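Local coordinates for MIP07328p (Drosophila melanogaster, PDB 6FKK), which probably acts as a chemorepellent axon guidance cue that signals between cells by binding semaphorin receptors, at residues N524-K527 with K528-A531; R69-C72 with A73-K77; Q442-P445 with L446-I450. One frame throughout, in Å; residues are numbered along the deposited sequence.

How the interactions relate
Interaction 2 (69-77) comes first along the chain. It closes the last turn of helix 66-74, in the long connection from strand 56-61 to strand 86-91. Interaction 3 (442-450) follows much later and rounds the loop from strand 432-442 to strand 452-456, linking two neighbouring sheets of the sema propeller. Interaction 1 (524-531) comes last and opens helix 527-533 in the plexin repeat. The three lie in series and none nests in or crosses another. Interactions 1 and 2 fall on opposite sides of the chain's centre, with centres about 60 Å apart. Interaction 3 comes within about 14 Å of interaction 1, nearest atoms, without touching it.

Interaction 1 of 3, residues N524-K527 with K528-A531; sequences NSTK and KAAA
Thr526 and Lys528 lie side by side where the chain enters helix 527-533, and their side chains point the same way. The methyl CG2 of Thr526 rests alongside the lysine chain, 3.7 Å from Lys528 CG. Lys528 CG sits between its own backbone N and carbonyl carbon (chi1 61°). A bend at the last torsion then brings NZ back to 3.4 Å from the same Thr526 CG2. This is a contact with a methyl, not a polar bond. Thr526 also meets Ala529, with CB of Thr526 3.7 Å from CB of Ala529. Next to it, the CB of Ser525 faces the helix, 3.9 Å from Ala529 CB. The hydroxyl OG of Ser525 lies 3.6 Å from Ala530 CB. That hydroxyl is hydrogen-bonded to Ser522 OG, earlier in the same loop.

Thr526 holds the N-cap position, but its side chain makes no capping bond. The backbone joins the two parts instead. Ala530 N donates to Thr526 O over 2.7 Å, with an N-H...O angle of 141°. This is the first i to i+4 bond of the helix.

The Lys527 side chain leaves the backbone on the side away from 528-531, though CB stays near Lys528 N. Its NZ bonds to Val437 O and Ser489 O. Asn524 OD1 accepts from Lys434 NZ. Val437 and Lys434 belong to strand 432-442 of the propeller, so the helix start is tied to a propeller blade. Within the plexin repeat, Ala530 touches Ser522, and Ala531 packs on Leu485 and Ser489 of helix 484-489.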
ATOM      1  N   ASN A 524      24.500   3.041  15.174  1.00 82.48           N
ATOM      2  CA  ASN A 524      25.207   3.985  14.312  1.00 82.60           C
ATOM      3  C   ASN A 524      26.637   3.540  14.034  1.00 86.67           C
ATOM      4  O   ASN A 524      27.564   4.354  14.040  1.00105.39           O
ATOM      5  CB  ASN A 524      25.186   5.376  14.940  1.00 89.72           C
ATOM      6  CG  ASN A 524      25.435   6.479  13.930  1.00 95.36           C
ATOM      7  OD1 ASN A 524      25.394   6.248  12.722  1.00 96.37           O
ATOM      8  ND2 ASN A 524      25.688   7.687  14.420  1.00 98.56           N
ATOM      9  N   SER A 525      26.845   2.248  13.783  1.00 79.09           N
ATOM     10  CA  SER A 525      28.179   1.701  13.587  1.00 83.87           C
ATOM     11  C   SER A 525      28.115   0.580  12.560  1.00 93.72           C
ATOM     12  O   SER A 525      27.049   0.247  12.032  1.00 94.68           O
ATOM     13  CB  SER A 525      28.765   1.188  14.907  1.00 87.41           C
ATOM     14  OG  SER A 525      28.017   0.089  15.402  1.00 78.12           O
ATOM     15  N   THR A 526      29.277  -0.003  12.275  1.00 94.56           N
ATOM     16  CA  THR A 526      29.330  -1.208  11.464  1.00 88.88           C
ATOM     17  C   THR A 526      28.843  -2.398  12.282  1.00 87.22           C
ATOM     18  O   THR A 526      28.907  -2.399  13.515  1.00 99.56           O
ATOM     19  CB  THR A 526      30.755  -1.462  10.970  1.00 95.00           C
ATOM     20  OG1 THR A 526      31.384  -0.213  10.660  1.00109.14           O
ATOM     21  CG2 THR A 526      30.741  -2.334   9.720  1.00 94.04           C
ATOM     22  N   LYS A 527      28.342  -3.419  11.583  1.00 80.85           N
ATOM     23  CA  LYS A 527      27.908  -4.626  12.278  1.00 78.84           C
ATOM     24  C   LYS A 527      29.077  -5.325  12.959  1.00 94.11           C
ATOM     25  O   LYS A 527      28.883  -6.033  13.955  1.00 79.84           O
ATOM     26  CB  LYS A 527      27.203  -5.569  11.305  1.00 60.14           C
ATOM     27  CG  LYS A 527      25.947  -4.974  10.694  1.00 57.31           C
ATOM     28  CD  LYS A 527      24.905  -6.039  10.426  1.00 51.94           C
ATOM     29  CE  LYS A 527      23.529  -5.417  10.299  1.00 56.59           C
ATOM     30  NZ  LYS A 527      22.446  -6.400  10.573  1.00 73.81           N
ATOM     31  N   LYS A 528      30.295  -5.138  12.445  1.00 98.91           N
ATOM     32  CA  LYS A 528      31.476  -5.611  13.155  1.00 92.67           C
ATOM     33  C   LYS A 528      31.920  -4.622  14.225  1.00101.20           C
ATOM     34  O   LYS A 528      32.446  -5.035  15.263  1.00108.37           O
ATOM     35  CB  LYS A 528      32.620  -5.878  12.173  1.00 98.83           C
ATOM     36  CG  LYS A 528      33.079  -4.661  11.386  1.00121.92           C
ATOM     37  CD  LYS A 528      34.339  -4.967  10.589  1.00134.96           C
ATOM     38  CE  LYS A 528      34.766  -3.782   9.736  1.00136.56           C
ATOM     39  NZ  LYS A 528      33.775  -3.472   8.667  1.00130.66           N
ATOM     40  N   ALA A 529      31.708  -3.322  13.996  1.00 98.85           N
ATOM     41  CA  ALA A 529      32.032  -2.333  15.017  1.00 95.48           C
ATOM     42  C   ALA A 529      31.087  -2.428  16.207  1.00101.18           C
ATOM     43  O   ALA A 529      31.463  -2.065  17.326  1.00105.41           O
ATOM     44  CB  ALA A 529      31.998  -0.926  14.418  1.00 90.86           C
ATOM     45  N   ALA A 530      29.862  -2.914  15.988  1.00105.85           N
ATOM     46  CA  ALA A 530      28.930  -3.103  17.095  1.00103.35           C
ATOM     47  C   ALA A 530      29.359  -4.267  17.978  1.00 99.46           C
ATOM     48  O   ALA A 530      29.404  -4.143  19.207  1.00 97.18           O
ATOM     49  CB  ALA A 530      27.514  -3.325  16.562  1.00100.66           C
ATOM     50  N   ALA A 531      29.693  -5.407  17.365  1.00101.58           N
ATOM     51  CA  ALA A 531      30.101  -6.581  18.129  1.00 95.12           C
ATOM     52  C   ALA A 531      31.374  -6.344  18.931  1.00 92.78           C
ATOM     53  O   ALA A 531      31.657  -7.107  19.861  1.00106.60           O
ATOM     54  CB  ALA A 531      30.289  -7.776  17.193  1.00 87.98           C
TER

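Interaction 2 of 3, residues R69-C72 with A73-K77; sequences RELC and ALKGK
Ala73 and Leu74 donate their backbone N-H groups back to the previous turn of helix 66-74. Ala73 N bonds to Arg69 O at 2.8 Å, and the bond is nearly straight, with an N-H...O angle of 168°. Leu74 N bonds to Glu70 O at 2.6 Å. At the next residue the pattern becomes less regular. Lys75 N is shared between two acceptors, Leu71 O at 2.7 Å and Cys72 O at 3.0 Å, and both bonds are weak because they are strongly bent. Gly76 N then reaches back to Ala73 O at 3.2 Å.

The side chains follow the same spacing. Leu71 and Lys75 lie side by side and point the same way. With chi1 at 61°, Leu71 brings its branch CD1 to the end of the lysine, 3.7 Å from Lys75 CE. Beyond CG the lysine chain is extended. Its NZ makes a weak hydrogen bond to Tyr105 O. Leu74 lays CB and CD1 against the carbonyl of Glu70. Arg69 points away from the turn, and its NE makes a weak hydrogen bond to Cys82 O.

Cys72 is the buried residue of the group. Its SG is bonded to Cys82 SG in a disulfide and lies 4.0 Å from Lys77 CB. The disulfide ties this turn to Cys82, and the weak Arg69 bond reaches the same residue.

Gly76 leaves the helix with a positive phi of 93°, where a side chain would press on the preceding carbonyl oxygen. The result is a Schellman motif, a classic C-terminal helix cap, here ending a surface helix of the sema domain.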
ATOM      1  N   ARG A  69     -21.915 -19.563 -12.661  1.00104.36           N
ATOM      2  CA  ARG A  69     -20.664 -20.162 -13.114  1.00 96.53           C
ATOM      3  C   ARG A  69     -20.762 -20.622 -14.562  1.00107.28           C
ATOM      4  O   ARG A  69     -19.798 -20.492 -15.326  1.00 94.85           O
ATOM      5  CB  ARG A  69     -20.274 -21.328 -12.207  1.00103.38           C
ATOM      6  CG  ARG A  69     -19.069 -22.112 -12.701  1.00113.87           C
ATOM      7  CD  ARG A  69     -18.716 -23.232 -11.747  1.00121.80           C
ATOM      8  NE  ARG A  69     -18.350 -22.716 -10.433  1.00123.82           N
ATOM      9  CZ  ARG A  69     -18.114 -23.479  -9.372  1.00129.79           C
ATOM     10  NH1 ARG A  69     -18.208 -24.798  -9.468  1.00120.58           N
ATOM     11  NH2 ARG A  69     -17.786 -22.921  -8.216  1.00137.90           N
ATOM     12  N   GLU A  70     -21.916 -21.167 -14.958  1.00125.44           N
ATOM     13  CA  GLU A  70     -22.097 -21.597 -16.341  1.00124.97           C
ATOM     14  C   GLU A  70     -21.941 -20.427 -17.303  1.00115.12           C
ATOM     15  O   GLU A  70     -21.159 -20.496 -18.258  1.00117.38           O
ATOM     16  CB  GLU A  70     -23.462 -22.262 -16.515  1.00131.58           C
ATOM     17  CG  GLU A  70     -23.510 -23.711 -16.060  1.00139.14           C
ATOM     18  CD  GLU A  70     -24.927 -24.234 -15.944  1.00157.11           C
ATOM     19  OE1 GLU A  70     -25.867 -23.493 -16.299  1.00160.82           O
ATOM     20  OE2 GLU A  70     -25.103 -25.387 -15.493  1.00166.52           O
ATOM     21  N   LEU A  71     -22.670 -19.333 -17.060  1.00 93.78           N
ATOM     22  CA  LEU A  71     -22.530 -18.162 -17.920  1.00 91.41           C
ATOM     23  C   LEU A  71     -21.116 -17.601 -17.863  1.00103.07           C
ATOM     24  O   LEU A  71     -20.619 -17.075 -18.865  1.00108.49           O
ATOM     25  CB  LEU A  71     -23.560 -17.091 -17.545  1.00101.38           C
ATOM     26  CG  LEU A  71     -23.597 -16.443 -16.155  1.00108.82           C
ATOM     27  CD1 LEU A  71     -22.625 -15.272 -16.028  1.00110.85           C
ATOM     28  CD2 LEU A  71     -25.015 -15.995 -15.823  1.00110.72           C
ATOM     29  N   CYS A  72     -20.450 -17.712 -16.711  1.00101.47           N
ATOM     30  CA  CYS A  72     -19.053 -17.301 -16.620  1.00 94.25           C
ATOM     31  C   CYS A  72     -18.174 -18.155 -17.525  1.00109.59           C
ATOM     32  O   CYS A  72     -17.350 -17.633 -18.284  1.00115.66           O
ATOM     33  CB  CYS A  72     -18.576 -17.381 -15.170  1.00105.68           C
ATOM     34  SG  CYS A  72     -16.789 -17.179 -14.951  1.00106.57           S
ATOM     35  N   ALA A  73     -18.334 -19.480 -17.453  1.00117.78           N
ATOM     36  CA  ALA A  73     -17.601 -20.357 -18.359  1.00115.44           C
ATOM     37  C   ALA A  73     -18.037 -20.148 -19.802  1.00122.60           C
ATOM     38  O   ALA A  73     -17.222 -20.279 -20.723  1.00127.17           O
ATOM     39  CB  ALA A  73     -17.790 -21.818 -17.950  1.00116.73           C
ATOM     40  N   LEU A  74     -19.315 -19.823 -20.017  1.00128.39           N
ATOM     41  CA  LEU A  74     -19.773 -19.462 -21.354  1.00127.30           C
ATOM     42  C   LEU A  74     -19.130 -18.164 -21.835  1.00109.12           C
ATOM     43  O   LEU A  74     -18.934 -17.982 -23.042  1.00111.25           O
ATOM     44  CB  LEU A  74     -21.298 -19.337 -21.373  1.00124.50           C
ATOM     45  CG  LEU A  74     -22.126 -20.529 -21.868  1.00122.43           C
ATOM     46  CD1 LEU A  74     -21.867 -21.781 -21.043  1.00121.58           C
ATOM     47  CD2 LEU A  74     -23.608 -20.185 -21.860  1.00119.32           C
ATOM     48  N   LYS A  75     -18.792 -17.260 -20.912  1.00100.20           N
ATOM     49  CA  LYS A  75     -18.172 -15.990 -21.268  1.00114.75           C
ATOM     50  C   LYS A  75     -16.727 -16.146 -21.731  1.00123.85           C
ATOM     51  O   LYS A  75     -16.121 -15.150 -22.151  1.00113.50           O
ATOM     52  CB  LYS A  75     -18.224 -15.027 -20.079  1.00118.88           C
ATOM     53  CG  LYS A  75     -19.564 -14.343 -19.860  1.00118.77           C
ATOM     54  CD  LYS A  75     -19.562 -13.573 -18.548  1.00114.66           C
ATOM     55  CE  LYS A  75     -20.908 -12.925 -18.272  1.00119.20           C
ATOM     56  NZ  LYS A  75     -20.910 -12.226 -16.956  1.00104.14           N
ATOM     57  N   GLY A  76     -16.168 -17.351 -21.652  1.00127.56           N
ATOM     58  CA  GLY A  76     -14.804 -17.594 -22.055  1.00120.14           C
ATOM     59  C   GLY A  76     -13.763 -17.509 -20.961  1.00111.25           C
ATOM     60  O   GLY A  76     -12.621 -17.137 -21.249  1.00106.97           O
ATOM     61  N   LYS A  77     -14.115 -17.831 -19.718  1.00110.23           N
ATOM     62  CA  LYS A  77     -13.182 -17.813 -18.601  1.00 94.65           C
ATOM     63  C   LYS A  77     -12.991 -19.229 -18.070  1.00106.87           C
ATOM     64  O   LYS A  77     -13.863 -20.091 -18.222  1.00114.01           O
ATOM     65  CB  LYS A  77     -13.668 -16.889 -17.480  1.00 82.60           C
ATOM     66  CG  LYS A  77     -13.643 -15.415 -17.842  1.00 76.13           C
ATOM     67  CD  LYS A  77     -12.225 -14.956 -18.126  1.00 76.56           C
ATOM     68  CE  LYS A  77     -12.179 -13.479 -18.477  1.00 74.53           C
ATOM     69  NZ  LYS A  77     -10.779 -12.985 -18.593  1.00 82.05           N
TER

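Interaction 3 of 3, residues Q442-P445 with L446-I450; sequences QVLP and LGTPI
Thr448 grips Pro445 O with two hydrogen bonds, one from OG1 at 2.9 Å and one from the backbone N at 3.0 Å. The second closes a type I beta turn over Leu446 and Gly447. The turn lies in the loop from strand 432-442 to strand 452-456, which passes from one blade of the sema beta-propeller to the next. With chi1 at 49° the Thr448 hydroxyl can reach the same acceptor as its own N-H.

The amide of Gln442 makes three more bonds. OE1 accepts from Lys414 NZ. The chain bends at chi2 (74°), and NE2 donates to Leu444 O at 2.9 Å. That oxygen lies in the plane of the amide, but the donor stands above the plane of the Leu444 carbonyl. NE2 also bonds to Asp412 O. With an alanine in place of Gln442 the amide is gone, and Leu444 O, Asp412 O and the Lys414 ammonium would each probably lose a partner.

Packing fills in around these bonds. Leu446 meets the glutamine at about a right angle, with its CD1 3.4 Å from Gln442 OE1. Leu444 and Ile450 both rest on Val464 of strand 461-465. Their side chains slant across each other, with Leu444 CD1 3.7 Å from Ile450 CG1.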
ATOM      1  N   GLN A 442      14.580 -15.910   4.625  1.00 66.68           N
ATOM      2  CA  GLN A 442      13.586 -16.616   3.829  1.00 63.97           C
ATOM      3  C   GLN A 442      12.431 -17.026   4.735  1.00 69.13           C
ATOM      4  O   GLN A 442      12.640 -17.713   5.741  1.00 75.15           O
ATOM      5  CB  GLN A 442      14.212 -17.837   3.160  1.00 53.00           C
ATOM      6  CG  GLN A 442      13.312 -18.517   2.147  1.00 63.63           C
ATOM      7  CD  GLN A 442      13.185 -17.722   0.865  1.00 68.71           C
ATOM      8  OE1 GLN A 442      14.165 -17.169   0.365  1.00 70.12           O
ATOM      9  NE2 GLN A 442      11.973 -17.656   0.327  1.00 51.29           N
ATOM     10  N   VAL A 443      11.219 -16.603   4.389  1.00 59.90           N
ATOM     11  CA  VAL A 443      10.023 -16.901   5.166  1.00 52.71           C
ATOM     12  C   VAL A 443       9.147 -17.933   4.466  1.00 61.33           C
ATOM     13  O   VAL A 443       8.795 -18.960   5.047  1.00 72.97           O
ATOM     14  CB  VAL A 443       9.225 -15.614   5.468  1.00 48.88           C
ATOM     15  CG1 VAL A 443       7.873 -15.965   6.068  1.00 49.86           C
ATOM     16  CG2 VAL A 443      10.010 -14.715   6.406  1.00 62.98           C
ATOM     17  N   LEU A 444       8.781 -17.670   3.223  1.00 59.22           N
ATOM     18  CA  LEU A 444       7.960 -18.577   2.435  1.00 52.88           C
ATOM     19  C   LEU A 444       8.845 -19.541   1.663  1.00 66.80           C
ATOM     20  O   LEU A 444      10.063 -19.361   1.585  1.00 71.95           O
ATOM     21  CB  LEU A 444       7.074 -17.769   1.491  1.00 56.43           C
ATOM     22  CG  LEU A 444       6.064 -16.811   2.125  1.00 54.16           C
ATOM     23  CD1 LEU A 444       5.158 -16.215   1.058  1.00 48.47           C
ATOM     24  CD2 LEU A 444       5.250 -17.524   3.190  1.00 56.61           C
ATOM     25  N   PRO A 445       8.267 -20.604   1.098  1.00 70.93           N
ATOM     26  CA  PRO A 445       9.029 -21.440   0.162  1.00 66.24           C
ATOM     27  C   PRO A 445       9.643 -20.594  -0.946  1.00 69.77           C
ATOM     28  O   PRO A 445       9.061 -19.604  -1.391  1.00 90.59           O
ATOM     29  CB  PRO A 445       7.975 -22.410  -0.380  1.00 67.30           C
ATOM     30  CG  PRO A 445       7.011 -22.550   0.742  1.00 60.82           C
ATOM     31  CD  PRO A 445       6.954 -21.200   1.416  1.00 62.99           C
ATOM     32  N   LEU A 446      10.831 -21.010  -1.394  1.00 65.02           N
ATOM     33  CA  LEU A 446      11.672 -20.176  -2.253  1.00 62.12           C
ATOM     34  C   LEU A 446      10.953 -19.671  -3.500  1.00 75.70           C
ATOM     35  O   LEU A 446      11.383 -18.671  -4.087  1.00 93.92           O
ATOM     36  CB  LEU A 446      12.927 -20.953  -2.660  1.00 63.60           C
ATOM     37  CG  LEU A 446      14.063 -20.147  -3.296  1.00 57.14           C
ATOM     38  CD1 LEU A 446      14.714 -19.222  -2.278  1.00 64.06           C
ATOM     39  CD2 LEU A 446      15.092 -21.067  -3.930  1.00 76.49           C
ATOM     40  N   GLY A 447       9.873 -20.319  -3.919  1.00 73.68           N
ATOM     41  CA  GLY A 447       9.175 -19.874  -5.108  1.00 87.21           C
ATOM     42  C   GLY A 447       8.049 -18.894  -4.845  1.00 82.04           C
ATOM     43  O   GLY A 447       7.841 -17.955  -5.620  1.00 66.92           O
ATOM     44  N   THR A 448       7.328 -19.094  -3.744  1.00 82.97           N
ATOM     45  CA  THR A 448       6.090 -18.364  -3.515  1.00 73.05           C
ATOM     46  C   THR A 448       6.363 -16.879  -3.272  1.00 59.04           C
ATOM     47  O   THR A 448       7.283 -16.527  -2.526  1.00 64.57           O
ATOM     48  CB  THR A 448       5.335 -18.955  -2.324  1.00 80.76           C
ATOM     49  OG1 THR A 448       6.230 -19.106  -1.217  1.00101.34           O
ATOM     50  CG2 THR A 448       4.749 -20.315  -2.684  1.00 81.52           C
ATOM     51  N   PRO A 449       5.590 -15.991  -3.892  1.00 62.29           N
ATOM     52  CA  PRO A 449       5.753 -14.554  -3.666  1.00 48.72           C
ATOM     53  C   PRO A 449       4.909 -14.053  -2.499  1.00 55.85           C
ATOM     54  O   PRO A 449       3.916 -14.663  -2.099  1.00 77.03           O
ATOM     55  CB  PRO A 449       5.267 -13.932  -4.986  1.00 44.66           C
ATOM     56  CG  PRO A 449       4.980 -15.099  -5.920  1.00 47.79           C
ATOM     57  CD  PRO A 449       4.702 -16.261  -5.030  1.00 58.44           C
ATOM     58  N   ILE A 450       5.323 -12.906  -1.968  1.00 50.43           N
ATOM     59  CA  ILE A 450       4.685 -12.289  -0.810  1.00 52.56           C
ATOM     60  C   ILE A 450       3.728 -11.210  -1.302  1.00 51.18           C
ATOM     61  O   ILE A 450       4.151 -10.234  -1.937  1.00 59.61           O
ATOM     62  CB  ILE A 450       5.728 -11.708   0.158  1.00 46.23           C
ATOM     63  CG1 ILE A 450       6.591 -12.830   0.739  1.00 48.20           C
ATOM     64  CG2 ILE A 450       5.053 -10.914   1.267  1.00 40.25           C
ATOM     65  CD1 ILE A 450       7.646 -12.350   1.704  1.00 42.22           C
TER